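PDB 4GOQ: DUF1491 domain-containing protein from Caulobacter crescentus, which is of unknown function but folds as a small single domain in which two helices pack on a mixed five-stranded beta-sheet. Local coordinates for residues Ala22-Ala32 against Asp87-Asp97; Glu46-Glu54 against Met65-Leu76. All coordinates share one frame; numbering follows the deposited sequence.

Contact 1: residues Ala22-Ala32 against Asp87-Asp97; sequences AFATVARKGDA and DPDIWVVEIED
F23 and E96 begin an antiparallel pairing of the edge strand 23-28 with strand 91-97, which a classic beta bulge interrupts: A27 and R28 both donate to V92 O. Past the bulge, where strand 23-28 gives way to loop, a bump fills a hollow. The W91 indole lies flat over the backbone at G30, whose CA sits 3.6 Å from the centroid of the five-membered ring; a CB here would collide with ring and D89 O, so glycine makes the hollow. K29 CG lies over the six-membered ring off-centre, and V26 CG1 packs 3.9 Å from W91 CE3. With CG beside the backbone N (chi1 -71°), W91 NE1 reaches D31 O at 2.9 Å, straight (175°) and in the ring plane, though NE1 stands above the D31 carbonyl plane. Cut back to an alanine, this position would probably open a gap beside V26 and over G30 and leave D31 O without its indole donor. On the other face R28, its CB against V92 CB, extends to the type I turn D87-I90. There NH1 meets I90 O at 2.7 Å on a lone pair, while NH1 (2.8 Å) and NH2 (3.0 Å) grip P88 O from one face.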
loop_
_atom_site.group_PDB
_atom_site.type_symbol
_atom_site.label_atom_id
_atom_site.label_comp_id
_atom_site.label_asym_id
_atom_site.label_seq_id
_atom_site.Cartn_x
_atom_site.Cartn_y
_atom_site.Cartn_z
ATOM N N ALA A 22 -11.921 8.401 1.452
ATOM C CA ALA A 22 -11.340 7.317 2.224
ATOM C C ALA A 22 -10.520 7.848 3.385
ATOM O O ALA A 22 -10.192 9.025 3.424
ATOM C CB ALA A 22 -10.480 6.433 1.327
ATOM N N PHE A 23 -10.258 6.999 4.366
ATOM C CA PHE A 23 -9.392 7.334 5.485
ATOM C C PHE A 23 -8.010 6.799 5.054
ATOM O O PHE A 23 -7.913 5.633 4.676
ATOM C CB PHE A 23 -9.945 6.729 6.795
ATOM C CG PHE A 23 -9.206 7.027 8.086
ATOM C CD1 PHE A 23 -8.976 8.338 8.492
ATOM C CD2 PHE A 23 -8.814 5.996 8.936
ATOM C CE1 PHE A 23 -8.304 8.614 9.692
ATOM C CE2 PHE A 23 -8.158 6.270 10.147
ATOM C CZ PHE A 23 -7.904 7.577 10.514
ATOM N N ALA A 24 -6.991 7.670 4.940
ATOM C CA ALA A 24 -5.668 7.223 4.490
ATOM C C ALA A 24 -4.630 7.707 5.466
ATOM O O ALA A 24 -4.556 8.912 5.730
ATOM C CB ALA A 24 -5.382 7.734 3.094
ATOM N N THR A 25 -3.849 6.794 6.029
ATOM C CA THR A 25 -2.848 7.222 6.999
ATOM C C THR A 25 -1.531 6.475 6.782
ATOM O O THR A 25 -1.492 5.388 6.216
ATOM C CB THR A 25 -3.400 7.126 8.442
ATOM O OG1 THR A 25 -2.446 7.640 9.366
ATOM C CG2 THR A 25 -3.816 5.740 8.829
ATOM N N VAL A 26 -0.463 7.112 7.181
ATOM C CA VAL A 26 0.870 6.541 7.066
ATOM C C VAL A 26 1.055 5.737 8.362
ATOM O O VAL A 26 1.187 6.324 9.445
ATOM C CB VAL A 26 1.942 7.638 6.856
ATOM C CG1 VAL A 26 3.347 7.042 6.983
ATOM C CG2 VAL A 26 1.766 8.310 5.485
ATOM N N ALA A 27 1.030 4.410 8.247
ATOM C CA ALA A 27 1.201 3.486 9.383
ATOM C C ALA A 27 2.671 3.280 9.689
ATOM O O ALA A 27 3.014 2.895 10.797
ATOM C CB ALA A 27 0.533 2.160 9.096
ATOM N N ARG A 28 3.537 3.521 8.706
ATOM C CA ARG A 28 4.989 3.470 8.915
ATOM C C ARG A 28 5.657 4.443 7.950
ATOM O O ARG A 28 5.466 4.360 6.736
ATOM C CB ARG A 28 5.575 2.048 8.781
ATOM C CG ARG A 28 7.000 1.952 9.320
ATOM C CD ARG A 28 7.611 0.566 9.136
ATOM N NE ARG A 28 8.892 0.413 9.865
ATOM C CZ ARG A 28 10.089 0.750 9.386
ATOM N NH1 ARG A 28 10.204 1.284 8.176
ATOM N NH2 ARG A 28 11.179 0.573 10.120
ATOM N N LYS A 29 6.419 5.374 8.499
ATOM C CA LYS A 29 7.133 6.348 7.683
ATOM C C LYS A 29 8.508 5.782 7.373
ATOM O O LYS A 29 9.333 5.690 8.283
ATOM C CB LYS A 29 7.234 7.687 8.462
ATOM C CG LYS A 29 7.578 8.892 7.600
ATOM C CD LYS A 29 7.559 10.192 8.415
ATOM C CE LYS A 29 8.818 10.406 9.231
ATOM N NZ LYS A 29 8.641 11.479 10.248
ATOM N N GLY A 30 8.748 5.400 6.116
ATOM C CA GLY A 30 10.048 4.856 5.737
ATOM C C GLY A 30 11.007 5.903 5.199
ATOM O O GLY A 30 10.822 7.102 5.454
ATOM N N ASP A 31 12.048 5.452 4.458
ATOM C CA ASP A 31 13.050 6.332 3.858
ATOM C C ASP A 31 12.385 7.267 2.834
ATOM O O ASP A 31 11.723 6.802 1.903
ATOM C CB ASP A 31 14.214 5.541 3.204
ATOM C CG ASP A 31 15.273 6.448 2.586
ATOM O OD1 ASP A 31 15.988 7.121 3.348
ATOM O OD2 ASP A 31 15.304 6.569 1.335
ATOM N N ALA A 32 12.539 8.599 3.041
ATOM C CA ALA A 32 11.860 9.618 2.227
ATOM C C ALA A 32 12.162 9.515 0.728
ATOM O O ALA A 32 11.268 9.715 -0.089
ATOM C CB ALA A 32 12.262 11.019 2.712
ATOM N N ASP A 87 12.964 -5.057 5.623
ATOM C CA ASP A 87 13.315 -3.767 5.075
ATOM C C ASP A 87 12.961 -2.616 6.046
ATOM O O ASP A 87 11.875 -2.043 5.940
ATOM C CB ASP A 87 12.609 -3.576 3.724
ATOM C CG ASP A 87 12.967 -2.293 2.997
ATOM O OD1 ASP A 87 13.887 -1.568 3.472
ATOM O OD2 ASP A 87 12.357 -2.026 1.946
ATOM N N PRO A 88 13.932 -2.170 6.879
ATOM C CA PRO A 88 13.666 -1.073 7.830
ATOM C C PRO A 88 13.401 0.298 7.180
ATOM O O PRO A 88 13.022 1.222 7.898
ATOM C CB PRO A 88 14.957 -1.034 8.670
ATOM C CG PRO A 88 15.485 -2.456 8.573
ATOM C CD PRO A 88 15.262 -2.763 7.127
ATOM N N ASP A 89 13.567 0.438 5.842
ATOM C CA ASP A 89 13.291 1.695 5.112
ATOM C C ASP A 89 11.858 1.713 4.526
ATOM O O ASP A 89 11.481 2.661 3.811
ATOM C CB ASP A 89 14.313 1.855 3.958
ATOM C CG ASP A 89 15.716 2.251 4.394
ATOM O OD1 ASP A 89 15.873 2.730 5.542
ATOM O OD2 ASP A 89 16.647 2.137 3.568
ATOM N N ILE A 90 11.088 0.640 4.761
ATOM C CA ILE A 90 9.759 0.507 4.159
ATOM C C ILE A 90 8.684 1.449 4.776
ATOM O O ILE A 90 8.641 1.697 5.988
ATOM C CB ILE A 90 9.271 -0.979 4.180
ATOM C CG1 ILE A 90 8.306 -1.264 3.018
ATOM C CG2 ILE A 90 8.678 -1.405 5.562
ATOM C CD1 ILE A 90 8.011 -2.826 2.732
ATOM N N TRP A 91 7.806 1.937 3.897
ATOM C CA TRP A 91 6.613 2.697 4.225
ATOM C C TRP A 91 5.450 1.753 4.290
ATOM O O TRP A 91 5.424 0.752 3.571
ATOM C CB TRP A 91 6.304 3.748 3.137
ATOM C CG TRP A 91 7.250 4.913 3.099
ATOM C CD1 TRP A 91 8.531 4.916 2.641
ATOM C CD2 TRP A 91 6.937 6.263 3.441
ATOM N NE1 TRP A 91 9.047 6.192 2.690
ATOM C CE2 TRP A 91 8.092 7.038 3.189
ATOM C CE3 TRP A 91 5.790 6.895 3.958
ATOM C CZ2 TRP A 91 8.135 8.420 3.419
ATOM C CZ3 TRP A 91 5.833 8.260 4.204
ATOM C CH2 TRP A 91 6.995 9.010 3.932
ATOM N N VAL A 92 4.469 2.068 5.130
ATOM C CA VAL A 92 3.227 1.310 5.169
ATOM C C VAL A 92 2.125 2.344 5.148
ATOM O O VAL A 92 2.124 3.261 5.977
ATOM C CB VAL A 92 3.094 0.316 6.367
ATOM C CG1 VAL A 92 1.730 -0.404 6.326
ATOM C CG2 VAL A 92 4.242 -0.713 6.371
ATOM N N VAL A 93 1.192 2.202 4.200
ATOM C CA VAL A 93 0.080 3.128 4.045
ATOM C C VAL A 93 -1.190 2.336 4.191
ATOM O O VAL A 93 -1.353 1.312 3.516
ATOM C CB VAL A 93 0.128 3.897 2.687
ATOM C CG1 VAL A 93 -1.117 4.764 2.530
ATOM C CG2 VAL A 93 1.397 4.767 2.580
ATOM N N GLU A 94 -2.075 2.767 5.094
ATOM C CA GLU A 94 -3.338 2.041 5.288
ATOM C C GLU A 94 -4.460 2.926 4.774
ATOM O O GLU A 94 -4.500 4.124 5.065
ATOM C CB GLU A 94 -3.515 1.663 6.787
ATOM C CG GLU A 94 -4.716 0.787 7.068
ATOM C CD GLU A 94 -4.705 0.138 8.445
ATOM O OE1 GLU A 94 -4.018 0.663 9.349
ATOM O OE2 GLU A 94 -5.388 -0.894 8.625
ATOM N N ILE A 95 -5.313 2.354 3.915
ATOM C CA ILE A 95 -6.429 3.067 3.322
ATOM C C ILE A 95 -7.703 2.315 3.683
ATOM O O ILE A 95 -7.821 1.123 3.402
ATOM C CB ILE A 95 -6.247 3.233 1.783
ATOM C CG1 ILE A 95 -4.963 4.081 1.442
ATOM C CG2 ILE A 95 -7.513 3.842 1.154
ATOM C CD1 ILE A 95 -4.556 4.038 0.051
ATOM N N GLU A 96 -8.646 3.017 4.295
ATOM C CA GLU A 96 -9.926 2.465 4.683
ATOM C C GLU A 96 -10.995 3.132 3.843
ATOM O O GLU A 96 -11.205 4.342 3.927
ATOM C CB GLU A 96 -10.165 2.640 6.178
ATOM C CG GLU A 96 -9.484 1.584 7.030
ATOM C CD GLU A 96 -9.682 1.769 8.521
ATOM O OE1 GLU A 96 -8.974 2.612 9.117
ATOM O OE2 GLU A 96 -10.542 1.063 9.096
ATOM N N ASP A 97 -11.620 2.351 2.967
ATOM C CA ASP A 97 -12.586 2.889 2.035
ATOM C C ASP A 97 -13.838 2.039 2.001
ATOM O O ASP A 97 -13.754 0.810 2.074
ATOM C CB ASP A 97 -11.957 2.976 0.630
ATOM C CG ASP A 97 -12.876 3.562 -0.426
ATOM O OD1 ASP A 97 -13.246 4.756 -0.302
ATOM O OD2 ASP A 97 -13.209 2.838 -1.386
#

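Contact 2: residues Glu46-Glu54 against Met65-Leu76; sequences EGTARLFSE and MQPVRSTFEPDL
Direct backbone bonding between S53 and M65 (a selenomethionine) is confined to one antiparallel hydrogen-bonded pair, with S53 N to M65 O and M65 N to S53 O both 2.9 Å. Past it the CA of Q66 points its hydrogen at L51 O, 3.4 Å away, and the two chains then part. Water takes over where they separate. One molecule accepts from L51 N and lies within bonding distance of V68 O and Q66 OE1, the last at 2.7 Å; a second accepts from S70 N and lies close to A49 O, and a third links T48 OG1 with A49 O and S70 O. The arrangement is a strand-to-helix connection: the chain leaves the hairpin of strands 48-56 and 62-65, runs beside the first, and enters helix 74-86 after an ST turn in which S70 OG accepts from F72 N; the same hydroxyl donates to D75 OD2. Apolar contacts close the side nearer that helix. L76 CD1 lies 3.6 Å from A49 CB, and L51, its CG opposite the backbone N (chi1 -162°), sends CD2 to V68 CG1 at 3.8 Å and towards L76 CB. Separately, the P67 ring makes van der Waals contact with S53 OG. Among the flat groups, the Q66 chain runs alongside F52, amide and ring planes 58° apart and CG 3.7 Å from F52 CE1; Q66 NE2 is bonded to E109 O.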
loop_
_atom_site.group_PDB
_atom_site.type_symbol
_atom_site.label_atom_id
_atom_site.label_comp_id
_atom_site.label_asym_id
_atom_site.label_seq_id
_atom_site.Cartn_x
_atom_site.Cartn_y
_atom_site.Cartn_z
ATOM N N GLU A 46 -17.304 -4.856 2.717
ATOM C CA GLU A 46 -17.133 -6.302 2.585
ATOM C C GLU A 46 -16.457 -6.940 3.812
ATOM O O GLU A 46 -16.460 -8.173 3.940
ATOM C CB GLU A 46 -16.332 -6.635 1.323
ATOM C CG GLU A 46 -17.065 -6.362 0.020
ATOM C CD GLU A 46 -16.384 -6.851 -1.247
ATOM O OE1 GLU A 46 -15.172 -7.171 -1.203
ATOM O OE2 GLU A 46 -17.067 -6.893 -2.297
ATOM N N GLY A 47 -15.881 -6.111 4.685
ATOM C CA GLY A 47 -15.174 -6.578 5.873
ATOM C C GLY A 47 -13.924 -7.354 5.508
ATOM O O GLY A 47 -13.556 -8.316 6.194
ATOM N N THR A 48 -13.272 -6.952 4.391
ATOM C CA THR A 48 -12.083 -7.629 3.910
ATOM C C THR A 48 -10.955 -6.641 3.598
ATOM O O THR A 48 -11.184 -5.437 3.582
ATOM C CB THR A 48 -12.404 -8.494 2.709
ATOM O OG1 THR A 48 -11.279 -9.362 2.507
ATOM C CG2 THR A 48 -12.734 -7.664 1.449
ATOM N N ALA A 49 -9.737 -7.164 3.351
ATOM C CA ALA A 49 -8.598 -6.290 3.103
ATOM C C ALA A 49 -7.583 -6.929 2.167
ATOM O O ALA A 49 -7.505 -8.160 2.042
ATOM C CB ALA A 49 -7.946 -5.921 4.428
ATOM N N ARG A 50 -6.798 -6.074 1.502
ATOM C CA ARG A 50 -5.762 -6.524 0.599
ATOM C C ARG A 50 -4.467 -5.815 0.929
ATOM O O ARG A 50 -4.490 -4.700 1.448
ATOM C CB ARG A 50 -6.154 -6.255 -0.868
ATOM C CG ARG A 50 -7.315 -7.129 -1.360
ATOM C CD ARG A 50 -7.721 -6.711 -2.770
ATOM N NE ARG A 50 -8.271 -5.350 -2.808
ATOM C CZ ARG A 50 -8.506 -4.673 -3.930
ATOM N NH1 ARG A 50 -8.261 -5.224 -5.105
ATOM N NH2 ARG A 50 -8.995 -3.439 -3.879
ATOM N N LEU A 51 -3.352 -6.450 0.614
ATOM C CA LEU A 51 -2.036 -5.844 0.831
ATOM C C LEU A 51 -1.304 -5.846 -0.513
ATOM O O LEU A 51 -1.300 -6.866 -1.215
ATOM C CB LEU A 51 -1.288 -6.633 1.911
ATOM C CG LEU A 51 -0.104 -5.981 2.599
ATOM C CD1 LEU A 51 -0.532 -4.736 3.387
ATOM C CD2 LEU A 51 0.506 -6.961 3.594
ATOM N N PHE A 52 -0.770 -4.678 -0.908
ATOM C CA PHE A 52 -0.079 -4.501 -2.175
ATOM C C PHE A 52 1.377 -4.098 -1.927
ATOM O O PHE A 52 1.635 -3.235 -1.081
ATOM C CB PHE A 52 -0.803 -3.425 -3.047
ATOM C CG PHE A 52 -2.235 -3.765 -3.402
ATOM C CD1 PHE A 52 -2.521 -4.638 -4.448
ATOM C CD2 PHE A 52 -3.297 -3.203 -2.704
ATOM C CE1 PHE A 52 -3.842 -4.948 -4.782
ATOM C CE2 PHE A 52 -4.617 -3.498 -3.052
ATOM C CZ PHE A 52 -4.883 -4.382 -4.076
ATOM N N SER A 53 2.314 -4.754 -2.629
ATOM C CA SER A 53 3.748 -4.442 -2.626
ATOM C C SER A 53 4.212 -4.186 -4.068
ATOM O O SER A 53 3.546 -4.565 -5.036
ATOM C CB SER A 53 4.591 -5.525 -1.959
ATOM O OG SER A 53 4.565 -6.730 -2.711
ATOM N N GLU A 54 5.348 -3.518 -4.201
ATOM C CA GLU A 54 5.888 -3.116 -5.499
ATOM C C GLU A 54 6.565 -4.240 -6.251
ATOM O O GLU A 54 7.291 -5.037 -5.674
ATOM C CB GLU A 54 6.891 -1.985 -5.304
ATOM C CG GLU A 54 6.316 -0.757 -4.636
ATOM C CD GLU A 54 7.312 0.371 -4.447
ATOM O OE1 GLU A 54 7.740 0.985 -5.449
ATOM O OE2 GLU A 54 7.668 0.641 -3.285
HETATM N N MSE A 65 1.669 -5.956 -6.764
HETATM C CA MSE A 65 1.395 -7.385 -6.590
HETATM C C MSE A 65 0.848 -7.583 -5.183
HETATM O O MSE A 65 1.056 -6.709 -4.340
HETATM C CB MSE A 65 2.668 -8.250 -6.854
HETATM C CG MSE A 65 3.853 -7.991 -5.894
HETATM SE SE MSE A 65 5.487 -9.087 -6.232
HETATM C CE MSE A 65 6.270 -8.998 -4.494
ATOM N N GLN A 66 0.185 -8.716 -4.914
ATOM C CA GLN A 66 -0.297 -9.060 -3.564
ATOM C C GLN A 66 0.629 -10.139 -3.040
ATOM O O GLN A 66 0.623 -11.253 -3.562
ATOM C CB GLN A 66 -1.772 -9.487 -3.547
ATOM C CG GLN A 66 -2.682 -8.328 -3.953
ATOM C CD GLN A 66 -4.116 -8.752 -3.992
ATOM O OE1 GLN A 66 -4.663 -9.217 -2.998
ATOM N NE2 GLN A 66 -4.753 -8.615 -5.147
ATOM N N PRO A 67 1.537 -9.783 -2.108
ATOM C CA PRO A 67 2.527 -10.775 -1.628
ATOM C C PRO A 67 1.942 -11.789 -0.647
ATOM O O PRO A 67 2.583 -12.788 -0.322
ATOM C CB PRO A 67 3.576 -9.906 -0.943
ATOM C CG PRO A 67 2.807 -8.721 -0.432
ATOM C CD PRO A 67 1.701 -8.472 -1.432
ATOM N N VAL A 68 0.732 -11.516 -0.172
ATOM C CA VAL A 68 -0.020 -12.359 0.766
ATOM C C VAL A 68 -1.505 -12.074 0.494
ATOM O O VAL A 68 -1.860 -10.931 0.187
ATOM C CB VAL A 68 0.386 -12.135 2.258
ATOM C CG1 VAL A 68 0.271 -10.665 2.645
ATOM C CG2 VAL A 68 -0.429 -13.027 3.222
ATOM N N ARG A 69 -2.334 -13.131 0.522
ATOM C CA ARG A 69 -3.773 -13.000 0.343
ATOM C C ARG A 69 -4.445 -13.688 1.482
ATOM O O ARG A 69 -4.106 -14.835 1.793
ATOM C CB ARG A 69 -4.264 -13.611 -0.974
ATOM C CG ARG A 69 -3.682 -12.967 -2.213
ATOM C CD ARG A 69 -4.075 -13.804 -3.418
ATOM N NE ARG A 69 -3.356 -13.313 -4.587
ATOM C CZ ARG A 69 -3.895 -12.570 -5.539
ATOM N NH1 ARG A 69 -5.192 -12.283 -5.516
ATOM N NH2 ARG A 69 -3.153 -12.144 -6.551
ATOM N N SER A 70 -5.384 -12.990 2.134
ATOM C CA SER A 70 -6.133 -13.562 3.237
ATOM C C SER A 70 -7.381 -12.744 3.534
ATOM O O SER A 70 -7.317 -11.516 3.573
ATOM C CB SER A 70 -5.254 -13.648 4.488
ATOM O OG SER A 70 -5.940 -14.309 5.541
ATOM N N THR A 71 -8.484 -13.421 3.850
ATOM C CA THR A 71 -9.705 -12.744 4.307
ATOM C C THR A 71 -9.584 -12.432 5.819
ATOM O O THR A 71 -10.449 -11.749 6.381
ATOM C CB THR A 71 -10.966 -13.583 4.034
ATOM O OG1 THR A 71 -10.832 -14.851 4.668
ATOM C CG2 THR A 71 -11.265 -13.729 2.540
ATOM N N PHE A 72 -8.497 -12.925 6.461
ATOM C CA PHE A 72 -8.215 -12.720 7.895
ATOM C C PHE A 72 -7.157 -11.639 8.026
ATOM O O PHE A 72 -5.967 -11.877 7.791
ATOM C CB PHE A 72 -7.795 -14.041 8.551
ATOM C CG PHE A 72 -7.889 -13.997 10.059
ATOM C CD1 PHE A 72 -9.122 -13.909 10.693
ATOM C CD2 PHE A 72 -6.742 -14.016 10.843
ATOM C CE1 PHE A 72 -9.206 -13.870 12.093
ATOM C CE2 PHE A 72 -6.826 -13.981 12.244
ATOM C CZ PHE A 72 -8.051 -13.870 12.857
ATOM N N GLU A 73 -7.613 -10.402 8.297
ATOM C CA GLU A 73 -6.788 -9.190 8.304
ATOM C C GLU A 73 -5.495 -9.306 9.166
ATOM O O GLU A 73 -4.437 -8.844 8.708
ATOM C CB GLU A 73 -7.612 -7.986 8.745
ATOM C CG GLU A 73 -6.949 -6.681 8.352
ATOM C CD GLU A 73 -7.693 -5.452 8.821
ATOM O OE1 GLU A 73 -8.925 -5.366 8.611
ATOM O OE2 GLU A 73 -7.035 -4.570 9.409
ATOM N N PRO A 74 -5.503 -9.951 10.357
ATOM C CA PRO A 74 -4.243 -10.041 11.123
ATOM C C PRO A 74 -3.083 -10.690 10.352
ATOM O O PRO A 74 -1.944 -10.374 10.666
ATOM C CB PRO A 74 -4.642 -10.853 12.345
ATOM C CG PRO A 74 -6.069 -10.450 12.575
ATOM C CD PRO A 74 -6.637 -10.444 11.168
ATOM N N ASP A 75 -3.357 -11.565 9.347
ATOM C CA ASP A 75 -2.297 -12.104 8.472
ATOM C C ASP A 75 -1.601 -10.983 7.665
ATOM O O ASP A 75 -0.405 -11.067 7.358
ATOM C CB ASP A 75 -2.872 -13.141 7.492
ATOM C CG ASP A 75 -3.381 -14.399 8.149
ATOM O OD1 ASP A 75 -2.723 -14.876 9.139
ATOM O OD2 ASP A 75 -4.446 -14.902 7.709
ATOM N N LEU A 76 -2.352 -9.946 7.293
ATOM C CA LEU A 76 -1.781 -8.811 6.530
ATOM C C LEU A 76 -0.941 -7.952 7.464
ATOM O O LEU A 76 0.149 -7.542 7.084
ATOM C CB LEU A 76 -2.857 -7.968 5.825
ATOM C CG LEU A 76 -3.911 -8.757 5.001
ATOM C CD1 LEU A 76 -4.830 -7.787 4.272
ATOM C CD2 LEU A 76 -3.252 -9.705 3.993
HETATM O O HOH W 1 -10.760 -6.597 7.110
HETATM O O HOH W 2 -9.153 -10.340 1.538
HETATM O O HOH W 3 -6.027 -10.339 1.033
HETATM O O HOH W 4 -3.822 -9.253 -0.445
#

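How the contacts relate
From the N terminus, helix 6-19 leads into strand 23-28, the first half of contact 1, whose partner comes only at 87-97, near the end of the chain. The wide loop so closed contains strands 37-43, 48-56 and 62-65 and helix 74-86. Contact 2 is nested within it, closing a much shorter loop between 46-54 and 65-76. Strand 37-43 lies between strands 91-97 and 48-56, so the two contacts belong to one sheet: contact 1 fixes one outer strand, and contact 2 joins the opposite side to the start of helix 74-86, which leads on to 91-97. They meet where E73 OE2 and E94 OE2 come within 4.1 Å, both salt-bridged to K40.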